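PDB 3EB8: cysteine protease-like VirA from Shigella flexneri, which is a secreted virulence effector required for bacterial entry into epithelial cells and later spreading, although its reported tubulin-cleaving protease activity is disputed. Local coordinates for residues Ser15-Lys18 and Leu19-Phe23; Val140-Asp143 and Ile144-Ile148; Leu218-Ser221 and Leu222-Pro226; Met255-Asn258 and Ile259-Leu263; Asn340-Pro344 and Glu345-Val349. All coordinates share one frame; numbering follows the deposited sequence.

Contact 1: Ser15-Lys18 and Leu19-Phe23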
loop_
_atom_site.group_PDB
_atom_site.type_symbol
_atom_site.label_atom_id
_atom_site.label_comp_id
_atom_site.label_asym_id
_atom_site.label_seq_id
_atom_site.Cartn_x
_atom_site.Cartn_y
_atom_site.Cartn_z
ATOM N N SER A 15 19.743 7.235 13.279
ATOM C CA SER A 15 19.335 6.521 14.491
ATOM C C SER A 15 17.836 6.650 14.713
ATOM O O SER A 15 17.135 5.667 14.986
ATOM C CB SER A 15 20.065 7.070 15.717
ATOM O OG SER A 15 21.445 6.767 15.651
ATOM N N GLU A 16 17.352 7.878 14.603
ATOM C CA GLU A 16 15.937 8.154 14.760
ATOM C C GLU A 16 15.104 7.342 13.761
ATOM O O GLU A 16 14.186 6.631 14.141
ATOM C CB GLU A 16 15.674 9.655 14.613
ATOM C CG GLU A 16 14.257 10.062 14.970
ATOM C CD GLU A 16 14.113 11.551 15.225
ATOM O OE1 GLU A 16 12.956 12.001 15.356
ATOM O OE2 GLU A 16 15.144 12.267 15.296
ATOM N N LYS A 17 15.433 7.428 12.483
ATOM C CA LYS A 17 14.618 6.758 11.487
ATOM C C LYS A 17 14.761 5.247 11.600
ATOM O O LYS A 17 13.864 4.518 11.204
ATOM C CB LYS A 17 14.939 7.268 10.077
ATOM C CG LYS A 17 15.892 6.417 9.278
ATOM C CD LYS A 17 15.118 5.506 8.351
ATOM C CE LYS A 17 14.126 6.298 7.506
ATOM N NZ LYS A 17 13.103 5.398 6.890
ATOM N N LYS A 18 15.879 4.790 12.168
ATOM C CA LYS A 18 16.166 3.363 12.349
ATOM C C LYS A 18 15.316 2.796 13.498
ATOM O O LYS A 18 14.744 1.717 13.389
ATOM C CB LYS A 18 17.658 3.157 12.623
ATOM C CG LYS A 18 18.333 2.058 11.804
ATOM C CD LYS A 18 18.517 0.772 12.606
ATOM C CE LYS A 18 19.785 0.003 12.190
ATOM N NZ LYS A 18 19.672 -0.759 10.902
ATOM N N LEU A 19 15.244 3.517 14.614
ATOM C CA LEU A 19 14.162 3.282 15.554
ATOM C C LEU A 19 13.007 3.770 14.699
ATOM O O LEU A 19 13.233 4.224 13.586
ATOM C CB LEU A 19 14.356 4.134 16.814
ATOM C CG LEU A 19 15.765 4.033 17.434
ATOM C CD1 LEU A 19 16.100 5.166 18.420
ATOM C CD2 LEU A 19 15.998 2.666 18.088
ATOM N N MET A 20 11.781 3.690 15.167
ATOM C CA MET A 20 10.645 4.137 14.342
ATOM C C MET A 20 10.305 3.072 13.317
ATOM O O MET A 20 9.165 2.630 13.246
ATOM C CB MET A 20 10.884 5.477 13.609
ATOM C CG MET A 20 11.130 6.711 14.473
ATOM S SD MET A 20 10.215 6.710 16.013
ATOM C CE MET A 20 8.520 6.739 15.427
ATOM N N ASP A 21 11.280 2.670 12.508
ATOM C CA ASP A 21 11.042 1.579 11.566
ATOM C C ASP A 21 10.842 0.283 12.353
ATOM O O ASP A 21 9.972 -0.523 12.039
ATOM C CB ASP A 21 12.193 1.449 10.564
ATOM C CG ASP A 21 12.255 2.612 9.566
ATOM O OD1 ASP A 21 11.472 3.600 9.689
ATOM O OD2 ASP A 21 13.108 2.524 8.651
ATOM N N SER A 22 11.651 0.113 13.392
ATOM C CA SER A 22 11.506 -0.938 14.393
ATOM C C SER A 22 10.078 -1.088 14.935
ATOM O O SER A 22 9.732 -2.122 15.503
ATOM C CB SER A 22 12.460 -0.655 15.556
ATOM O OG SER A 22 13.793 -0.969 15.198
ATOM N N PHE A 23 9.262 -0.052 14.774
ATOM C CA PHE A 23 7.914 -0.073 15.308
ATOM C C PHE A 23 7.000 -0.923 14.438
ATOM O O PHE A 23 6.972 -0.776 13.213
ATOM C CB PHE A 23 7.356 1.347 15.482
ATOM C CG PHE A 23 7.837 2.035 16.728
ATOM C CD1 PHE A 23 9.005 2.777 16.719
ATOM C CD2 PHE A 23 7.131 1.911 17.920
ATOM C CE1 PHE A 23 9.468 3.393 17.876
ATOM C CE2 PHE A 23 7.579 2.526 19.087
ATOM C CZ PHE A 23 8.744 3.272 19.068
#
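Ser15 and Leu19 form the firm part of this contact. Leu19 N donates to Ser15 O over 2.9 Å, and the bond is nearly straight (N-H...O 173°). The Leu19 side chain then lies along the same carbonyl, with CG 3.2 Å from Ser15 O. Its CG stands beside the backbone N (chi1 -50°), which keeps the branch close to the preceding turn. Met20 follows a similar course. Its CG comes within 3.1 Å of Glu16 O before the chain bends away toward Leu82. These residues belong to the last turns of helix 12-21, where the winding is already failing. Leu19 O sits too close to the preceding turn in the model, which leaves the path of the peptide into Met20 doubtful. The bonds beyond it are long. Ser22 N reaches Lys18 O only weakly at 3.5 Å, and Ser22 OG makes a second weak bond to that oxygen. Lys85 NZ bonds Asp21 O and Phe23 O, where the helix gives way to the loop. Away from the backbone carbonyls the contact loosens. Bends at chi2 and chi3 bring the end of the exposed Lys17 to Asp21, one turn on. There NZ meets Asp21 OD2 in a long, weak salt bridge of 3.4 Å. Leu19 and Ser22 rest on Ile41 of strand 35-41, and the buried Phe23 ring packs on Ile46 and Leu48 of strand 44-51.

Contact 2: Val140-Asp143 and Ile144-Ile148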
loop_
_atom_site.group_PDB
_atom_site.type_symbol
_atom_site.label_atom_id
_atom_site.label_comp_id
_atom_site.label_asym_id
_atom_site.label_seq_id
_atom_site.Cartn_x
_atom_site.Cartn_y
_atom_site.Cartn_z
ATOM N N VAL A 140 -9.939 -7.825 -13.157
ATOM C CA VAL A 140 -8.528 -7.752 -12.795
ATOM C C VAL A 140 -7.558 -7.652 -13.980
ATOM O O VAL A 140 -6.630 -6.852 -13.935
ATOM C CB VAL A 140 -8.107 -8.890 -11.835
ATOM C CG1 VAL A 140 -8.148 -10.213 -12.528
ATOM C CG2 VAL A 140 -6.717 -8.629 -11.294
ATOM N N TRP A 141 -7.766 -8.445 -15.029
ATOM C CA TRP A 141 -6.900 -8.370 -16.213
ATOM C C TRP A 141 -6.935 -6.987 -16.885
ATOM O O TRP A 141 -5.895 -6.450 -17.253
ATOM C CB TRP A 141 -7.255 -9.428 -17.270
ATOM C CG TRP A 141 -7.255 -10.869 -16.829
ATOM C CD1 TRP A 141 -7.976 -11.887 -17.389
ATOM C CD2 TRP A 141 -6.495 -11.456 -15.762
ATOM N NE1 TRP A 141 -7.718 -13.065 -16.736
ATOM C CE2 TRP A 141 -6.822 -12.830 -15.727
ATOM C CE3 TRP A 141 -5.584 -10.954 -14.825
ATOM C CZ2 TRP A 141 -6.265 -13.707 -14.794
ATOM C CZ3 TRP A 141 -5.028 -11.830 -13.895
ATOM C CH2 TRP A 141 -5.374 -13.189 -13.886
ATOM N N HIS A 142 -8.127 -6.422 -17.060
ATOM C CA HIS A 142 -8.242 -5.105 -17.688
ATOM C C HIS A 142 -7.707 -4.020 -16.766
ATOM O O HIS A 142 -7.129 -3.038 -17.224
ATOM C CB HIS A 142 -9.693 -4.800 -18.085
ATOM C CG HIS A 142 -10.259 -5.758 -19.085
ATOM N ND1 HIS A 142 -10.395 -7.107 -18.832
ATOM C CD2 HIS A 142 -10.727 -5.562 -20.340
ATOM C CE1 HIS A 142 -10.918 -7.702 -19.889
ATOM N NE2 HIS A 142 -11.129 -6.787 -20.818
ATOM N N ASP A 143 -7.901 -4.210 -15.465
ATOM C CA ASP A 143 -7.355 -3.310 -14.458
ATOM C C ASP A 143 -5.819 -3.202 -14.530
ATOM O O ASP A 143 -5.273 -2.105 -14.577
ATOM C CB ASP A 143 -7.822 -3.729 -13.060
ATOM C CG ASP A 143 -9.316 -3.541 -12.876
ATOM O OD1 ASP A 143 -9.903 -2.758 -13.657
ATOM O OD2 ASP A 143 -9.910 -4.169 -11.965
ATOM N N ILE A 144 -5.110 -4.321 -14.556
ATOM C CA ILE A 144 -3.646 -4.221 -14.662
ATOM C C ILE A 144 -3.220 -3.657 -16.031
ATOM O O ILE A 144 -2.379 -2.768 -16.110
ATOM C CB ILE A 144 -2.917 -5.545 -14.313
ATOM C CG1 ILE A 144 -1.408 -5.307 -14.195
ATOM C CG2 ILE A 144 -3.239 -6.614 -15.323
ATOM C CD1 ILE A 144 -0.625 -6.462 -13.555
ATOM N N TYR A 145 -3.834 -4.140 -17.102
ATOM C CA TYR A 145 -3.554 -3.613 -18.425
ATOM C C TYR A 145 -3.651 -2.075 -18.453
ATOM O O TYR A 145 -2.679 -1.386 -18.766
ATOM C CB TYR A 145 -4.492 -4.220 -19.475
ATOM C CG TYR A 145 -4.210 -3.708 -20.870
ATOM C CD1 TYR A 145 -3.111 -4.156 -21.573
ATOM C CD2 TYR A 145 -5.014 -2.745 -21.458
ATOM C CE1 TYR A 145 -2.827 -3.685 -22.830
ATOM C CE2 TYR A 145 -4.746 -2.263 -22.726
ATOM C CZ TYR A 145 -3.646 -2.739 -23.411
ATOM O OH TYR A 145 -3.355 -2.273 -24.680
ATOM N N ARG A 146 -4.829 -1.546 -18.131
ATOM C CA ARG A 146 -5.034 -0.104 -18.149
ATOM C C ARG A 146 -3.959 0.618 -17.334
ATOM O O ARG A 146 -3.353 1.585 -17.813
ATOM C CB ARG A 146 -6.436 0.258 -17.650
ATOM C CG ARG A 146 -7.534 -0.353 -18.492
ATOM C CD ARG A 146 -8.923 -0.193 -17.882
ATOM N NE ARG A 146 -9.763 -1.344 -18.212
ATOM C CZ ARG A 146 -11.084 -1.303 -18.350
ATOM N NH1 ARG A 146 -11.735 -0.157 -18.204
ATOM N NH2 ARG A 146 -11.752 -2.411 -18.648
ATOM N N ASP A 147 -3.709 0.138 -16.117
ATOM C CA ASP A 147 -2.773 0.820 -15.227
ATOM C C ASP A 147 -1.312 0.761 -15.714
ATOM O O ASP A 147 -0.590 1.762 -15.659
ATOM C CB ASP A 147 -2.891 0.299 -13.791
ATOM C CG ASP A 147 -2.121 1.161 -12.796
ATOM O OD1 ASP A 147 -2.774 1.828 -11.963
ATOM O OD2 ASP A 147 -0.868 1.191 -12.859
ATOM N N ILE A 148 -0.877 -0.402 -16.186
ATOM C CA ILE A 148 0.479 -0.505 -16.701
ATOM C C ILE A 148 0.599 0.307 -17.969
ATOM O O ILE A 148 1.608 0.958 -18.198
ATOM C CB ILE A 148 0.899 -1.960 -16.952
ATOM C CG1 ILE A 148 0.987 -2.711 -15.618
ATOM C CG2 ILE A 148 2.240 -2.011 -17.667
ATOM C CD1 ILE A 148 1.798 -2.002 -14.570
#
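His142 O receives two bonds from Arg146. The backbone N makes the strong one, at 2.9 Å and 170°. NE adds a weak, bent bond of 3.3 Å from the side chain. Arg146 CG stands beside its own backbone N (chi1 -60°), and this carries the guanidinium back over the previous turn. NH2 comes within 3.2 Å of His142 CB, which lies at the guanidinium edge. The imidazole and guanidinium planes are turned 65° apart, so the groups do not stack. This is i to i+4 packing in helix 140-149. On its buried side, Ile144 CG2 presses on Trp141 O at 3.3 Å. Ile144 also touches Ile174 of helix 167-176 and Thr233 of helix 226-234. Trp141 NE1 bonds Lys187 O. Asp143 sends its carboxylate elsewhere: OD2 bonds Ser139 OG, just before the helix, and Gln238 N. Asp143 OD1 remains 4.8 Å from Arg146 NE, which may still feel its charge.

Contact 3: Leu218-Ser221 and Leu222-Pro226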
loop_
_atom_site.group_PDB
_atom_site.type_symbol
_atom_site.label_atom_id
_atom_site.label_comp_id
_atom_site.label_asym_id
_atom_site.label_seq_id
_atom_site.Cartn_x
_atom_site.Cartn_y
_atom_site.Cartn_z
ATOM N N LEU A 218 16.491 -14.045 -9.536
ATOM C CA LEU A 218 15.354 -13.887 -8.656
ATOM C C LEU A 218 14.068 -13.765 -9.466
ATOM O O LEU A 218 13.110 -14.517 -9.257
ATOM C CB LEU A 218 15.558 -12.647 -7.790
ATOM C CG LEU A 218 14.473 -12.296 -6.777
ATOM C CD1 LEU A 218 14.171 -13.522 -5.938
ATOM C CD2 LEU A 218 14.932 -11.130 -5.902
ATOM N N PHE A 219 14.045 -12.821 -10.402
ATOM C CA PHE A 219 12.834 -12.590 -11.173
ATOM C C PHE A 219 12.556 -13.704 -12.165
ATOM O O PHE A 219 11.435 -13.861 -12.605
ATOM C CB PHE A 219 12.848 -11.224 -11.872
ATOM C CG PHE A 219 12.917 -10.079 -10.918
ATOM C CD1 PHE A 219 13.880 -9.098 -11.054
ATOM C CD2 PHE A 219 12.049 -10.016 -9.835
ATOM C CE1 PHE A 219 13.957 -8.046 -10.143
ATOM C CE2 PHE A 219 12.120 -8.964 -8.926
ATOM C CZ PHE A 219 13.077 -7.977 -9.086
ATOM N N THR A 220 13.573 -14.473 -12.517
ATOM C CA THR A 220 13.350 -15.610 -13.405
ATOM C C THR A 220 12.524 -16.678 -12.704
ATOM O O THR A 220 11.628 -17.272 -13.294
ATOM C CB THR A 220 14.675 -16.226 -13.909
ATOM O OG1 THR A 220 15.302 -15.319 -14.826
ATOM C CG2 THR A 220 14.412 -17.541 -14.625
ATOM N N SER A 221 12.845 -16.908 -11.435
ATOM C CA SER A 221 12.140 -17.875 -10.609
ATOM C C SER A 221 10.721 -17.397 -10.332
ATOM O O SER A 221 9.759 -18.066 -10.687
ATOM C CB SER A 221 12.907 -18.126 -9.308
ATOM O OG SER A 221 12.067 -18.707 -8.327
ATOM N N LEU A 222 10.578 -16.237 -9.703
ATOM C CA LEU A 222 9.271 -15.592 -9.676
ATOM C C LEU A 222 8.999 -15.459 -11.158
ATOM O O LEU A 222 9.890 -15.696 -11.960
ATOM C CB LEU A 222 9.352 -14.214 -9.044
ATOM C CG LEU A 222 10.068 -14.013 -7.712
ATOM C CD1 LEU A 222 10.292 -12.515 -7.446
ATOM C CD2 LEU A 222 9.275 -14.653 -6.597
ATOM N N PHE A 223 7.798 -15.095 -11.544
ATOM C CA PHE A 223 7.485 -14.921 -12.973
ATOM C C PHE A 223 7.073 -16.249 -13.595
ATOM O O PHE A 223 6.255 -16.287 -14.510
ATOM C CB PHE A 223 8.657 -14.327 -13.774
ATOM C CG PHE A 223 8.817 -12.824 -13.636
ATOM C CD1 PHE A 223 8.513 -12.170 -12.447
ATOM C CD2 PHE A 223 9.318 -12.069 -14.692
ATOM C CE1 PHE A 223 8.686 -10.801 -12.327
ATOM C CE2 PHE A 223 9.488 -10.682 -14.577
ATOM C CZ PHE A 223 9.170 -10.057 -13.391
ATOM N N GLN A 224 7.670 -17.329 -13.104
ATOM C CA GLN A 224 7.193 -18.666 -13.400
ATOM C C GLN A 224 6.343 -19.188 -12.244
ATOM O O GLN A 224 5.795 -20.277 -12.316
ATOM C CB GLN A 224 8.362 -19.624 -13.638
ATOM C CG GLN A 224 9.222 -19.253 -14.832
ATOM C CD GLN A 224 10.355 -20.226 -15.017
ATOM O OE1 GLN A 224 11.494 -19.966 -14.602
ATOM N NE2 GLN A 224 10.047 -21.379 -15.607
ATOM N N ASP A 225 6.249 -18.425 -11.165
ATOM C CA ASP A 225 5.442 -18.861 -10.049
ATOM C C ASP A 225 4.027 -18.283 -10.187
ATOM O O ASP A 225 3.826 -17.084 -10.048
ATOM C CB ASP A 225 6.100 -18.459 -8.724
ATOM C CG ASP A 225 5.322 -18.921 -7.525
ATOM O OD1 ASP A 225 4.204 -19.460 -7.691
ATOM O OD2 ASP A 225 5.832 -18.743 -6.408
ATOM N N PRO A 226 3.035 -19.149 -10.456
ATOM C CA PRO A 226 1.670 -18.666 -10.668
ATOM C C PRO A 226 1.151 -17.930 -9.441
ATOM O O PRO A 226 0.332 -17.036 -9.560
ATOM C CB PRO A 226 0.868 -19.942 -10.905
ATOM C CG PRO A 226 1.878 -20.981 -11.257
ATOM C CD PRO A 226 3.108 -20.617 -10.483
#
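Phe219 and Phe223 meet at the end of helix 210-221. Phe219 CB sits over the face of the Phe223 ring in a CH-pi contact, 4.2 Å from its centroid and 12° off the normal. The two rings are oblique to each other, with planes 31° apart. Leu222 completes this first shell. Its CD1 touches Phe219 CD2 at 3.9 Å and lies 4.2 Å from Leu218 CG. The backbone sets these positions. Leu222 N still bonds Leu218 O at 3.1 Å, but Leu222 is the first residue to leave helical geometry. Phe223 has a positive phi (86°), and its ring lies with one face toward the Phe219 carbonyl carbon. Gln224 N then bonds Ser221 O at 3.3 Å, coming from above the carbonyl plane. Further out, Ser221 OG bonds Arg298 NH2. Asp225 is the N-cap of the next helix: OD1 accepts from Ala227 N, while OD2 bonds Tyr300 OH. Both segments lie in the region assigned to tubulin binding. Residues 222-225 join helix 210-221 to helix 226-234. Leu218, Phe219 and Leu222 pack on Phe160 of strand 157-160, and Thr220 and Gln224 lean on Tyr194 of helix 194-204.

Contact 4: Met255-Asn258 and Ile259-Leu263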
loop_
_atom_site.group_PDB
_atom_site.type_symbol
_atom_site.label_atom_id
_atom_site.label_comp_id
_atom_site.label_asym_id
_atom_site.label_seq_id
_atom_site.Cartn_x
_atom_site.Cartn_y
_atom_site.Cartn_z
ATOM N N MET A 255 -14.548 10.999 0.610
ATOM C CA MET A 255 -14.915 11.591 -0.670
ATOM C C MET A 255 -15.793 12.819 -0.475
ATOM O O MET A 255 -15.719 13.757 -1.270
ATOM C CB MET A 255 -15.578 10.578 -1.604
ATOM C CG MET A 255 -14.619 9.496 -2.087
ATOM S SD MET A 255 -15.346 8.395 -3.324
ATOM C CE MET A 255 -16.696 7.667 -2.404
ATOM N N SER A 256 -16.617 12.832 0.574
ATOM C CA SER A 256 -17.465 14.006 0.817
ATOM C C SER A 256 -16.582 15.181 1.140
ATOM O O SER A 256 -16.800 16.277 0.653
ATOM C CB SER A 256 -18.461 13.802 1.967
ATOM O OG SER A 256 -19.345 12.733 1.679
ATOM N N GLU A 257 -15.572 14.952 1.964
ATOM C CA GLU A 257 -14.634 16.013 2.302
ATOM C C GLU A 257 -13.835 16.446 1.071
ATOM O O GLU A 257 -13.582 17.627 0.872
ATOM C CB GLU A 257 -13.699 15.558 3.423
ATOM C CG GLU A 257 -12.325 16.201 3.388
ATOM C CD GLU A 257 -11.493 15.860 4.625
ATOM O OE1 GLU A 257 -10.226 15.825 4.521
ATOM O OE2 GLU A 257 -12.119 15.625 5.696
ATOM N N ASN A 258 -13.428 15.489 0.246
ATOM C CA ASN A 258 -12.762 15.841 -0.997
ATOM C C ASN A 258 -13.653 16.766 -1.839
ATOM O O ASN A 258 -13.211 17.816 -2.307
ATOM C CB ASN A 258 -12.374 14.598 -1.801
ATOM C CG ASN A 258 -11.811 14.952 -3.162
ATOM O OD1 ASN A 258 -12.368 14.574 -4.180
ATOM N ND2 ASN A 258 -10.717 15.708 -3.186
ATOM N N ILE A 259 -14.910 16.373 -2.010
ATOM C CA ILE A 259 -15.855 17.158 -2.801
ATOM C C ILE A 259 -16.091 18.565 -2.242
ATOM O O ILE A 259 -16.149 19.547 -2.994
ATOM C CB ILE A 259 -17.218 16.492 -2.872
ATOM C CG1 ILE A 259 -17.185 15.269 -3.772
ATOM C CG2 ILE A 259 -18.248 17.471 -3.375
ATOM C CD1 ILE A 259 -18.539 14.650 -3.928
ATOM N N GLU A 260 -16.249 18.669 -0.926
ATOM C CA GLU A 260 -16.465 19.978 -0.304
ATOM C C GLU A 260 -15.273 20.912 -0.510
ATOM O O GLU A 260 -15.437 22.080 -0.853
ATOM C CB GLU A 260 -16.725 19.851 1.193
ATOM C CG GLU A 260 -18.198 19.859 1.586
ATOM C CD GLU A 260 -18.825 18.471 1.575
ATOM O OE1 GLU A 260 -18.851 17.830 0.500
ATOM O OE2 GLU A 260 -19.304 18.029 2.647
ATOM N N ASN A 261 -14.071 20.400 -0.278
ATOM C CA ASN A 261 -12.882 21.207 -0.446
ATOM C C ASN A 261 -12.684 21.602 -1.913
ATOM O O ASN A 261 -12.278 22.723 -2.215
ATOM C CB ASN A 261 -11.661 20.484 0.117
ATOM C CG ASN A 261 -11.865 20.048 1.557
ATOM O OD1 ASN A 261 -12.682 20.618 2.274
ATOM N ND2 ASN A 261 -11.129 19.030 1.986
ATOM N N ARG A 262 -12.988 20.686 -2.823
ATOM C CA ARG A 262 -12.872 20.983 -4.233
ATOM C C ARG A 262 -13.803 22.158 -4.605
ATOM O O ARG A 262 -13.367 23.170 -5.175
ATOM C CB ARG A 262 -13.157 19.730 -5.061
ATOM C CG ARG A 262 -13.241 20.002 -6.536
ATOM C CD ARG A 262 -12.555 18.932 -7.336
ATOM N NE ARG A 262 -12.269 19.405 -8.681
ATOM C CZ ARG A 262 -11.832 18.624 -9.656
ATOM N NH1 ARG A 262 -11.633 17.331 -9.427
ATOM N NH2 ARG A 262 -11.602 19.133 -10.855
ATOM N N LEU A 263 -15.072 22.041 -4.242
ATOM C CA LEU A 263 -16.040 23.105 -4.515
ATOM C C LEU A 263 -15.621 24.413 -3.847
ATOM O O LEU A 263 -15.756 25.499 -4.408
ATOM C CB LEU A 263 -17.415 22.697 -3.985
ATOM C CG LEU A 263 -18.579 23.032 -4.910
ATOM C CD1 LEU A 263 -18.635 24.537 -5.329
ATOM C CD2 LEU A 263 -18.461 22.114 -6.106
#
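Glu257 and Asn261 touch one turn apart, and the backbone bonds of this part of the helix are regular. Ile259 N reaches Met255 O at 2.8 Å. Asn261 N reaches Glu257 O at 3.0 Å and 170°. Glu260 N to Ser256 O and Arg262 N to Asn258 O follow the same pattern. Van der Waals contacts come next. Ile259 CG1 leans on Met255 O at 3.3 Å. The Asn261 amide crosses the Glu257 chain at a slant, with ND2 3.4 Å from Glu257 CG. With CG beside the backbone N (chi1 -54°), the amide comes back over the preceding turn to Glu257. Polar side-chain ends look outside the segment. Asn261 ND2 bonds Ile311 O, and Arg262 NH2 bonds Gln269 O, with a weak second bond to Arg270 O. Ser256 OG bonds Ala252 O. The arrangement is that of a surface alpha helix packed on a strand: from helix 245-265, Glu257 touches His310 of strand 300-312, Asn258 touches His310 and Ile311, and Arg262 touches Ile311.

Contact 5: Asn340-Pro344 and Glu345-Val349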
loop_
_atom_site.group_PDB
_atom_site.type_symbol
_atom_site.label_atom_id
_atom_site.label_comp_id
_atom_site.label_asym_id
_atom_site.label_seq_id
_atom_site.Cartn_x
_atom_site.Cartn_y
_atom_site.Cartn_z
ATOM N N ASN A 340 -11.092 -16.666 -4.385
ATOM C CA ASN A 340 -10.984 -17.753 -3.411
ATOM C C ASN A 340 -9.721 -17.653 -2.543
ATOM O O ASN A 340 -9.774 -17.911 -1.354
ATOM C CB ASN A 340 -11.076 -19.122 -4.088
ATOM C CG ASN A 340 -12.515 -19.554 -4.348
ATOM O OD1 ASN A 340 -13.229 -20.002 -3.436
ATOM N ND2 ASN A 340 -12.934 -19.462 -5.600
ATOM N N ALA A 341 -8.603 -17.243 -3.136
ATOM C CA ALA A 341 -7.350 -17.073 -2.388
ATOM C C ALA A 341 -7.330 -15.814 -1.501
ATOM O O ALA A 341 -6.731 -15.825 -0.427
ATOM C CB ALA A 341 -6.150 -17.095 -3.325
ATOM N N ILE A 342 -8.006 -14.755 -1.947
ATOM C CA ILE A 342 -7.967 -13.449 -1.276
ATOM C C ILE A 342 -9.362 -12.883 -1.004
ATOM O O ILE A 342 -9.753 -11.892 -1.617
ATOM C CB ILE A 342 -7.208 -12.399 -2.133
ATOM C CG1 ILE A 342 -6.025 -13.051 -2.861
ATOM C CG2 ILE A 342 -6.771 -11.207 -1.257
ATOM C CD1 ILE A 342 -5.380 -12.177 -3.898
ATOM N N PRO A 343 -10.124 -13.535 -0.106
ATOM C CA PRO A 343 -11.462 -13.081 0.288
ATOM C C PRO A 343 -11.347 -11.797 1.091
ATOM O O PRO A 343 -10.314 -11.606 1.716
ATOM C CB PRO A 343 -11.942 -14.210 1.226
ATOM C CG PRO A 343 -10.674 -14.813 1.753
ATOM C CD PRO A 343 -9.806 -14.835 0.521
ATOM N N PRO A 344 -12.394 -10.951 1.092
ATOM C CA PRO A 344 -12.452 -9.721 1.898
ATOM C C PRO A 344 -11.927 -9.880 3.338
ATOM O O PRO A 344 -11.144 -9.036 3.801
ATOM C CB PRO A 344 -13.946 -9.389 1.912
ATOM C CG PRO A 344 -14.447 -9.923 0.622
ATOM C CD PRO A 344 -13.614 -11.132 0.283
ATOM N N GLU A 345 -12.348 -10.940 4.019
ATOM C CA GLU A 345 -11.941 -11.203 5.393
ATOM C C GLU A 345 -10.431 -11.305 5.581
ATOM O O GLU A 345 -9.923 -11.046 6.663
ATOM C CB GLU A 345 -12.612 -12.479 5.920
ATOM C CG GLU A 345 -12.760 -13.572 4.871
ATOM C CD GLU A 345 -13.795 -14.631 5.247
ATOM O OE1 GLU A 345 -13.564 -15.370 6.232
ATOM O OE2 GLU A 345 -14.833 -14.728 4.548
ATOM N N SER A 346 -9.703 -11.699 4.547
ATOM C CA SER A 346 -8.249 -11.780 4.696
ATOM C C SER A 346 -7.484 -10.564 4.179
ATOM O O SER A 346 -6.249 -10.547 4.205
ATOM C CB SER A 346 -7.695 -13.075 4.097
ATOM O OG SER A 346 -8.499 -13.516 3.027
ATOM N N ARG A 347 -8.206 -9.543 3.728
ATOM C CA ARG A 347 -7.553 -8.300 3.322
ATOM C C ARG A 347 -7.658 -7.298 4.445
ATOM O O ARG A 347 -8.720 -7.141 5.040
ATOM C CB ARG A 347 -8.183 -7.682 2.075
ATOM C CG ARG A 347 -8.294 -8.568 0.881
ATOM C CD ARG A 347 -9.135 -7.896 -0.148
ATOM N NE ARG A 347 -9.873 -8.884 -0.897
ATOM C CZ ARG A 347 -10.966 -8.630 -1.603
ATOM N NH1 ARG A 347 -11.451 -7.396 -1.675
ATOM N NH2 ARG A 347 -11.570 -9.617 -2.246
ATOM N N GLN A 348 -6.557 -6.628 4.745
ATOM C CA GLN A 348 -6.609 -5.519 5.678
ATOM C C GLN A 348 -6.504 -4.189 4.947
ATOM O O GLN A 348 -5.624 -3.982 4.096
ATOM C CB GLN A 348 -5.522 -5.629 6.720
ATOM C CG GLN A 348 -5.665 -4.625 7.828
ATOM C CD GLN A 348 -4.584 -4.803 8.860
ATOM O OE1 GLN A 348 -3.435 -4.397 8.644
ATOM N NE2 GLN A 348 -4.934 -5.435 9.992
ATOM N N VAL A 349 -7.413 -3.297 5.294
ATOM C CA VAL A 349 -7.553 -2.025 4.609
ATOM C C VAL A 349 -7.256 -0.900 5.579
ATOM O O VAL A 349 -7.691 -0.934 6.738
ATOM C CB VAL A 349 -8.968 -1.894 3.998
ATOM C CG1 VAL A 349 -9.217 -0.491 3.474
ATOM C CG2 VAL A 349 -9.138 -2.919 2.888
#
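Arg347 reaches back across a tight 3-10 turn to Ile342. This turn joins helix 335-341 to strand 348-356 of the mixed sheet. Two i to i+3 bonds make it: Ser346 N to Pro343 O at 2.9 Å, and Arg347 N to Pro344 O at 3.0 Å. Pro344 and Arg347 lie side by side and point the same way. Pro344 CD covers one face of the guanidinium, 3.6 Å from NH2. Ile342 instead crosses the arginine chain at about a right angle, its CG2 3.7 Å from Arg347 CG. On the outer side, Pro343 CB meets Glu345 CG at 3.8 Å in an oblique crossing. The guanidinium of buried Arg347 has a second partner: NH1 bonds Leu240 O. A bend at chi3 (-147°) turns its edge to the Ile342 carbonyl. Both donors grip Ile342 O side-on, NE at 3.1 Å and NH2 at 3.0 Å. NH2 lies in the carbonyl plane, while NE stands 46° out of it.

Overall arrangement
All five are local contacts, but they sit at different depths. Contacts 1 and 4 are surface contacts. Contacts 2, 3 and 5 are partly buried, and contact 5 lies nearest the chain centre, at 14 Å. Contacts 2 and 4 lie wholly within helices, with regular backbone bonds. Contacts 1, 3 and 5 mark helix ends, where bonds shift or weaken. Charged pairing appears at the exposed contact 1, aromatic packing at contact 3, and a buried arginine held on a backbone carbonyl at contact 5. Contacts 3 and 4 both fall in the region assigned to tubulin binding, yet their centres are 43 Å apart. Contacts 2 and 3 are linked through helix 226-234, which begins at the end of contact 3 and touches contact 2.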